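Side-chain contacts in putative cytochrome P450 120 (Synechocystis sp., PDB 2VE3), which binds heme and retinoic acid and probably acts as a monooxygenase of the cytochrome P450 family: residues G24-L27 with N28-D32; G36-R39 with Q40-G44. One frame throughout, in Å; residues are numbered along the deposited sequence.

The two contacts follow each other along the chain near the N-terminus of the P450 fold. Interaction 1 takes in the short helix 26-31 and its flanking residues. Interaction 2 runs along the next helix, 35-43, to the glycine that ends it. Their centres are about 14 Å apart, on the same side of the chain's centre. They touch directly: a salt bridge of 2.8 Å joins Glu25 OE2 to Arg39 NH1, and Asn28 packs against the same guanidinium group. The two helices are thereby tied to each other. Interaction 1 also reaches the retinoic acid pocket through Phe29, whereas interaction 2 lies nearer the surface.

Interaction 1 of 2, residues G24-L27 with N28-D32; sequences GETL and NFLND. With REA (retinoic acid), chain D.
The first turn of helix 26-31 begins at Glu25, its N-cap residue, whose carbonyl oxygen receives the amide of Phe29. That bond, Phe29 N to Glu25 O, is 3.1 Å long and almost straight at 176°. The amide of Asn28 adds a weak bond to the same oxygen. With CG beside the backbone N (chi1 -51°), Asn28 brings its ND2 within 3.5 Å of Glu25 CB. The side-chain amide thus lies against the aliphatic start of Glu25. The carboxylate is occupied elsewhere, with OE1 bonded to Thr49 and OE2 paired with Arg39.

The next bond along the helix runs from Leu30 N to Thr26 O. The side chains of Thr26 and Leu30 lie alongside each other, with Thr26 CG2 4.0 Å from Leu30 CD1. Phe29 belongs to the retinoic acid pocket of this P450. Its CG is anti to the backbone N (chi1 -176°), and the ring leads away from the first turn to the ligand. The carboxylate oxygen O2 of retinoic acid meets the ring at its edge, 3.3 Å from Phe29 CE1. Gln345 holds the ligand by a hydrogen bond.

Near the helix end, Asn31 folds its amide back over the last turn. Asn31 ND2 donates to Leu27 O at 3.0 Å, in the carbonyl plane and on a lone pair. The backbone N of Asn31 adds a weak bond to this oxygen.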
ATOM      1  N   GLY A  24     -20.458 -10.264 -13.780  1.00 27.76           N
ATOM      2  CA  GLY A  24     -19.295 -10.426 -14.651  1.00 26.40           C
ATOM      3  C   GLY A  24     -18.309 -11.422 -14.087  1.00 25.86           C
ATOM      4  O   GLY A  24     -18.694 -12.510 -13.681  1.00 25.66           O
ATOM      5  N   GLU A  25     -17.036 -11.044 -14.053  1.00 25.41           N
ATOM      6  CA  GLU A  25     -16.007 -11.910 -13.459  1.00 25.29           C
ATOM      7  C   GLU A  25     -15.578 -11.423 -12.071  1.00 24.44           C
ATOM      8  O   GLU A  25     -14.471 -11.718 -11.616  1.00 24.26           O
ATOM      9  CB  GLU A  25     -14.789 -12.030 -14.383  1.00 25.32           C
ATOM     10  CG  GLU A  25     -15.101 -12.470 -15.805  1.00 25.08           C
ATOM     11  CD  GLU A  25     -13.847 -12.915 -16.552  1.00 26.20           C
ATOM     12  OE1 GLU A  25     -13.045 -12.052 -16.983  1.00 25.78           O
ATOM     13  OE2 GLU A  25     -13.658 -14.136 -16.699  1.00 28.31           O
ATOM     14  N   THR A  26     -16.467 -10.693 -11.393  1.00 23.60           N
ATOM     15  CA  THR A  26     -16.159 -10.125 -10.078  1.00 22.59           C
ATOM     16  C   THR A  26     -15.751 -11.199  -9.070  1.00 22.24           C
ATOM     17  O   THR A  26     -14.867 -10.968  -8.252  1.00 22.08           O
ATOM     18  CB  THR A  26     -17.348  -9.287  -9.497  1.00 22.57           C
ATOM     19  OG1 THR A  26     -17.816  -8.341 -10.472  1.00 21.37           O
ATOM     20  CG2 THR A  26     -16.907  -8.529  -8.250  1.00 22.95           C
ATOM     21  N   LEU A  27     -16.387 -12.369  -9.122  1.00 22.03           N
ATOM     22  CA  LEU A  27     -16.068 -13.429  -8.158  1.00 22.43           C
ATOM     23  C   LEU A  27     -14.662 -13.990  -8.366  1.00 22.62           C
ATOM     24  O   LEU A  27     -13.986 -14.341  -7.405  1.00 23.08           O
ATOM     25  CB  LEU A  27     -17.111 -14.554  -8.171  1.00 22.58           C
ATOM     26  CG  LEU A  27     -18.579 -14.282  -7.813  1.00 22.90           C
ATOM     27  CD1 LEU A  27     -19.439 -15.553  -8.043  1.00 24.46           C
ATOM     28  CD2 LEU A  27     -18.742 -13.798  -6.387  1.00 24.08           C
ATOM     29  N   ASN A  28     -14.231 -14.072  -9.624  1.00 22.96           N
ATOM     30  CA  ASN A  28     -12.877 -14.539  -9.951  1.00 23.28           C
ATOM     31  C   ASN A  28     -11.830 -13.536  -9.462  1.00 23.10           C
ATOM     32  O   ASN A  28     -10.855 -13.909  -8.818  1.00 22.86           O
ATOM     33  CB  ASN A  28     -12.754 -14.792 -11.453  1.00 23.15           C
ATOM     34  CG  ASN A  28     -13.875 -15.692 -11.990  1.00 23.97           C
ATOM     35  OD1 ASN A  28     -13.879 -16.898 -11.763  1.00 24.65           O
ATOM     36  ND2 ASN A  28     -14.820 -15.103 -12.696  1.00 25.21           N
ATOM     37  N   PHE A  29     -12.067 -12.259  -9.751  1.00 23.37           N
ATOM     38  CA  PHE A  29     -11.261 -11.154  -9.227  1.00 23.49           C
ATOM     39  C   PHE A  29     -11.100 -11.201  -7.699  1.00 23.72           C
ATOM     40  O   PHE A  29      -9.985 -11.084  -7.183  1.00 23.34           O
ATOM     41  CB  PHE A  29     -11.901  -9.828  -9.654  1.00 23.58           C
ATOM     42  CG  PHE A  29     -11.123  -8.613  -9.251  1.00 23.65           C
ATOM     43  CD1 PHE A  29      -9.949  -8.268  -9.919  1.00 22.76           C
ATOM     44  CD2 PHE A  29     -11.571  -7.807  -8.213  1.00 24.24           C
ATOM     45  CE1 PHE A  29      -9.224  -7.137  -9.554  1.00 24.01           C
ATOM     46  CE2 PHE A  29     -10.855  -6.667  -7.841  1.00 26.00           C
ATOM     47  CZ  PHE A  29      -9.677  -6.332  -8.514  1.00 24.50           C
ATOM     48  N   LEU A  30     -12.206 -11.392  -6.980  1.00 23.73           N
ATOM     49  CA  LEU A  30     -12.166 -11.360  -5.521  1.00 24.45           C
ATOM     50  C   LEU A  30     -11.579 -12.621  -4.871  1.00 25.17           C
ATOM     51  O   LEU A  30     -11.088 -12.563  -3.744  1.00 24.71           O
ATOM     52  CB  LEU A  30     -13.546 -11.037  -4.942  1.00 24.58           C
ATOM     53  CG  LEU A  30     -14.118  -9.641  -5.206  1.00 24.43           C
ATOM     54  CD1 LEU A  30     -15.548  -9.568  -4.679  1.00 24.86           C
ATOM     55  CD2 LEU A  30     -13.238  -8.557  -4.580  1.00 23.76           C
ATOM     56  N   ASN A  31     -11.592 -13.738  -5.595  1.00 26.14           N
ATOM     57  CA  ASN A  31     -11.238 -15.018  -5.013  1.00 27.14           C
ATOM     58  C   ASN A  31     -10.044 -15.768  -5.616  1.00 28.77           C
ATOM     59  O   ASN A  31      -9.378 -16.543  -4.912  1.00 28.72           O
ATOM     60  CB  ASN A  31     -12.480 -15.903  -4.985  1.00 26.94           C
ATOM     61  CG  ASN A  31     -13.505 -15.410  -3.979  1.00 25.77           C
ATOM     62  OD1 ASN A  31     -13.373 -15.657  -2.790  1.00 23.57           O
ATOM     63  ND2 ASN A  31     -14.508 -14.686  -4.451  1.00 23.40           N
ATOM     64  N   ASP A  32      -9.777 -15.548  -6.899  1.00 30.49           N
ATOM     65  CA  ASP A  32      -8.690 -16.240  -7.594  1.00 32.36           C
ATOM     66  C   ASP A  32      -7.369 -15.458  -7.552  1.00 33.20           C
ATOM     67  O   ASP A  32      -7.299 -14.290  -7.972  1.00 33.52           O
ATOM     68  CB  ASP A  32      -9.073 -16.534  -9.055  1.00 32.72           C
ATOM     69  CG  ASP A  32     -10.338 -17.393  -9.194  1.00 34.71           C
ATOM     70  OD1 ASP A  32     -11.056 -17.627  -8.191  1.00 37.29           O
ATOM     71  OD2 ASP A  32     -10.622 -17.833 -10.334  1.00 36.91           O
TER
HETATM   72  C1  REA D1445      -4.183   2.762  -1.151  1.00  9.60           C
HETATM   73  C2  REA D1445      -4.615   4.156  -0.707  1.00  9.23           C
HETATM   74  C3  REA D1445      -5.615   4.740  -1.706  1.00 11.87           C
HETATM   75  C4  REA D1445      -6.915   3.940  -1.672  1.00 12.61           C
HETATM   76  C5  REA D1445      -6.688   2.443  -1.649  1.00 12.64           C
HETATM   77  C6  REA D1445      -5.427   1.888  -1.397  1.00 11.85           C
HETATM   78  C7  REA D1445      -5.311   0.425  -1.363  1.00 12.87           C
HETATM   79  C8  REA D1445      -5.280  -0.330  -2.615  1.00 13.46           C
HETATM   80  C9  REA D1445      -5.319  -1.806  -2.545  1.00 15.97           C
HETATM   81  C10 REA D1445      -5.742  -2.479  -3.755  1.00 17.23           C
HETATM   82  C11 REA D1445      -5.083  -3.645  -4.317  1.00 19.25           C
HETATM   83  C12 REA D1445      -5.428  -3.842  -5.724  1.00 21.37           C
HETATM   84  C13 REA D1445      -5.827  -5.137  -6.274  1.00 23.82           C
HETATM   85  C14 REA D1445      -5.993  -5.133  -7.674  1.00 26.04           C
HETATM   86  C15 REA D1445      -5.826  -6.292  -8.532  1.00 27.61           C
HETATM   87  C16 REA D1445      -3.388   2.852  -2.467  1.00 10.58           C
HETATM   88  C17 REA D1445      -3.299   2.198  -0.039  1.00  9.65           C
HETATM   89  C18 REA D1445      -7.886   1.556  -1.884  1.00 14.68           C
HETATM   90  C19 REA D1445      -4.989  -2.584  -1.294  1.00 15.51           C
HETATM   91  C20 REA D1445      -6.051  -6.338  -5.392  1.00 24.88           C
HETATM   92  O1  REA D1445      -5.445  -7.379  -8.068  1.00 32.86           O
HETATM   93  O2  REA D1445      -6.066  -6.199  -9.745  1.00 28.91           O

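Interaction 2 of 2, residues G36-R39 with Q40-G44; sequences GKKR and QQQFG
Arg39 and Phe43 lie side by side on helix 35-43, one turn apart and pointing the same way. The aliphatic part of the arginine does the touching. Arg39 CG sits at the edge of the phenyl ring and in its plane, 4.0 Å from Phe43 CD2. The guanidinium plane is turned 45° from the ring. With chi1 at -62°, the ring stands beside its own backbone N, on the side where Arg39 lies. Arg39 O also approaches the ring edge, near its plane. One face of the ring is covered by Gln42 CG, 3.8 Å above its centre.

Beyond CG the arginine leaves the ring, bending at chi2. Its NH1 forms a salt bridge with Glu25, NH2 bonds to Phe35 O, and the guanidinium makes a cation-pi contact with Phe35. The bridge to Glu25 links this helix to the N-cap of helix 26-31, in the N-terminal part of the P450 fold, while Phe35 probably helps fix the rotation of the group from within its own helix. Phe43 also touches Pro15 and Asp17.

Lys38 and Gln42 also run alongside each other, pointing the same way, on the exposed side. Lys38 NZ stops 4.0 Å from Gln42 NE2, so this is a loose approach of two nitrogens.

The backbone follows the i to i+4 hydrogen bonds of an alpha helix. Gln41 N to Lys37 O and Gln42 N to Lys38 O are nearly straight bonds. Phe43 N bonds to Arg39 O at 2.9 Å. Gly44 N then bonds to Gln40 O, and the chain leaves the helix at Gly44 with positive phi.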
ATOM      1  N   GLY A  36      -5.235 -12.247 -13.241  1.00 31.85           N
ATOM      2  CA  GLY A  36      -4.572 -11.484 -14.303  1.00 32.41           C
ATOM      3  C   GLY A  36      -3.720 -12.362 -15.199  1.00 32.93           C
ATOM      4  O   GLY A  36      -3.714 -12.192 -16.424  1.00 32.97           O
ATOM      5  N   LYS A  37      -3.006 -13.296 -14.572  1.00 33.29           N
ATOM      6  CA  LYS A  37      -2.133 -14.250 -15.256  1.00 34.00           C
ATOM      7  C   LYS A  37      -2.939 -15.193 -16.153  1.00 33.53           C
ATOM      8  O   LYS A  37      -2.557 -15.431 -17.299  1.00 33.59           O
ATOM      9  CB  LYS A  37      -1.301 -15.047 -14.227  1.00 34.24           C
ATOM     10  CG  LYS A  37      -0.282 -16.012 -14.837  1.00 35.25           C
ATOM     11  CD  LYS A  37       0.762 -16.484 -13.819  1.00 35.21           C
ATOM     12  CE  LYS A  37       1.707 -17.529 -14.427  1.00 36.47           C
ATOM     13  NZ  LYS A  37       2.390 -17.051 -15.681  1.00 38.59           N
ATOM     14  N   LYS A  38      -4.055 -15.710 -15.630  1.00 33.17           N
ATOM     15  CA  LYS A  38      -4.950 -16.585 -16.398  1.00 33.27           C
ATOM     16  C   LYS A  38      -5.439 -15.935 -17.691  1.00 32.84           C
ATOM     17  O   LYS A  38      -5.413 -16.543 -18.758  1.00 32.93           O
ATOM     18  CB  LYS A  38      -6.147 -17.028 -15.550  1.00 33.25           C
ATOM     19  CG  LYS A  38      -7.037 -18.058 -16.224  1.00 35.01           C
ATOM     20  CD  LYS A  38      -8.005 -18.704 -15.229  1.00 36.24           C
ATOM     21  CE  LYS A  38      -9.208 -19.311 -15.947  1.00 36.48           C
ATOM     22  NZ  LYS A  38     -10.110 -18.243 -16.487  1.00 36.98           N
ATOM     23  N   ARG A  39      -5.870 -14.689 -17.585  1.00 32.63           N
ATOM     24  CA  ARG A  39      -6.421 -13.970 -18.720  1.00 32.34           C
ATOM     25  C   ARG A  39      -5.343 -13.416 -19.644  1.00 32.79           C
ATOM     26  O   ARG A  39      -5.618 -13.096 -20.795  1.00 32.59           O
ATOM     27  CB  ARG A  39      -7.354 -12.869 -18.228  1.00 31.78           C
ATOM     28  CG  ARG A  39      -8.691 -13.419 -17.806  1.00 31.46           C
ATOM     29  CD  ARG A  39      -9.320 -12.654 -16.671  1.00 29.44           C
ATOM     30  NE  ARG A  39     -10.502 -13.359 -16.205  1.00 26.27           N
ATOM     31  CZ  ARG A  39     -10.486 -14.353 -15.322  1.00 26.32           C
ATOM     32  NH1 ARG A  39     -11.630 -14.932 -14.974  1.00 25.30           N
ATOM     33  NH2 ARG A  39      -9.340 -14.767 -14.779  1.00 23.21           N
ATOM     34  N   GLN A  40      -4.118 -13.309 -19.148  1.00 33.51           N
ATOM     35  CA  GLN A  40      -3.004 -12.915 -20.004  1.00 34.53           C
ATOM     36  C   GLN A  40      -2.598 -14.043 -20.952  1.00 34.51           C
ATOM     37  O   GLN A  40      -2.382 -13.814 -22.136  1.00 34.76           O
ATOM     38  CB  GLN A  40      -1.820 -12.462 -19.166  1.00 34.52           C
ATOM     39  CG  GLN A  40      -1.054 -11.359 -19.817  1.00 37.00           C
ATOM     40  CD  GLN A  40      -0.815 -10.224 -18.872  1.00 39.79           C
ATOM     41  OE1 GLN A  40      -1.604  -9.277 -18.818  1.00 41.69           O
ATOM     42  NE2 GLN A  40       0.264 -10.311 -18.102  1.00 39.16           N
ATOM     43  N   GLN A  41      -2.504 -15.256 -20.416  1.00 34.73           N
ATOM     44  CA  GLN A  41      -2.243 -16.455 -21.204  1.00 34.88           C
ATOM     45  C   GLN A  41      -3.358 -16.709 -22.218  1.00 34.42           C
ATOM     46  O   GLN A  41      -3.092 -16.846 -23.417  1.00 34.59           O
ATOM     47  CB  GLN A  41      -2.099 -17.663 -20.278  1.00 35.37           C
ATOM     48  CG  GLN A  41      -0.760 -17.759 -19.547  1.00 37.44           C
ATOM     49  CD  GLN A  41       0.101 -18.939 -20.030  1.00 41.21           C
ATOM     50  OE1 GLN A  41       0.016 -19.365 -21.192  1.00 42.03           O
ATOM     51  NE2 GLN A  41       0.932 -19.472 -19.127  1.00 40.85           N
ATOM     52  N   GLN A  42      -4.601 -16.755 -21.734  1.00 33.51           N
ATOM     53  CA  GLN A  42      -5.773 -17.039 -22.570  1.00 32.39           C
ATOM     54  C   GLN A  42      -6.097 -15.939 -23.586  1.00 31.35           C
ATOM     55  O   GLN A  42      -6.505 -16.231 -24.717  1.00 31.34           O
ATOM     56  CB  GLN A  42      -6.996 -17.305 -21.692  1.00 32.43           C
ATOM     57  CG  GLN A  42      -8.279 -17.628 -22.467  1.00 33.21           C
ATOM     58  CD  GLN A  42      -9.420 -18.109 -21.570  1.00 33.15           C
ATOM     59  OE1 GLN A  42     -10.563 -18.226 -22.015  1.00 35.72           O
ATOM     60  NE2 GLN A  42      -9.115 -18.390 -20.312  1.00 32.95           N
ATOM     61  N   PHE A  43      -5.928 -14.678 -23.197  1.00 29.94           N
ATOM     62  CA  PHE A  43      -6.358 -13.573 -24.071  1.00 28.59           C
ATOM     63  C   PHE A  43      -5.237 -12.716 -24.651  1.00 28.00           C
ATOM     64  O   PHE A  43      -5.392 -12.172 -25.735  1.00 28.14           O
ATOM     65  CB  PHE A  43      -7.438 -12.698 -23.397  1.00 27.94           C
ATOM     66  CG  PHE A  43      -8.709 -13.440 -23.085  1.00 27.16           C
ATOM     67  CD1 PHE A  43      -9.583 -13.818 -24.109  1.00 26.16           C
ATOM     68  CD2 PHE A  43      -9.024 -13.783 -21.775  1.00 26.08           C
ATOM     69  CE1 PHE A  43     -10.761 -14.528 -23.827  1.00 26.19           C
ATOM     70  CE2 PHE A  43     -10.199 -14.486 -21.479  1.00 26.12           C
ATOM     71  CZ  PHE A  43     -11.069 -14.863 -22.512  1.00 26.42           C
ATOM     72  N   GLY A  44      -4.125 -12.577 -23.937  1.00 27.35           N
ATOM     73  CA  GLY A  44      -3.031 -11.722 -24.414  1.00 27.09           C
ATOM     74  C   GLY A  44      -2.731 -10.590 -23.447  1.00 27.00           C
ATOM     75  O   GLY A  44      -3.409 -10.465 -22.418  1.00 27.05           O
TER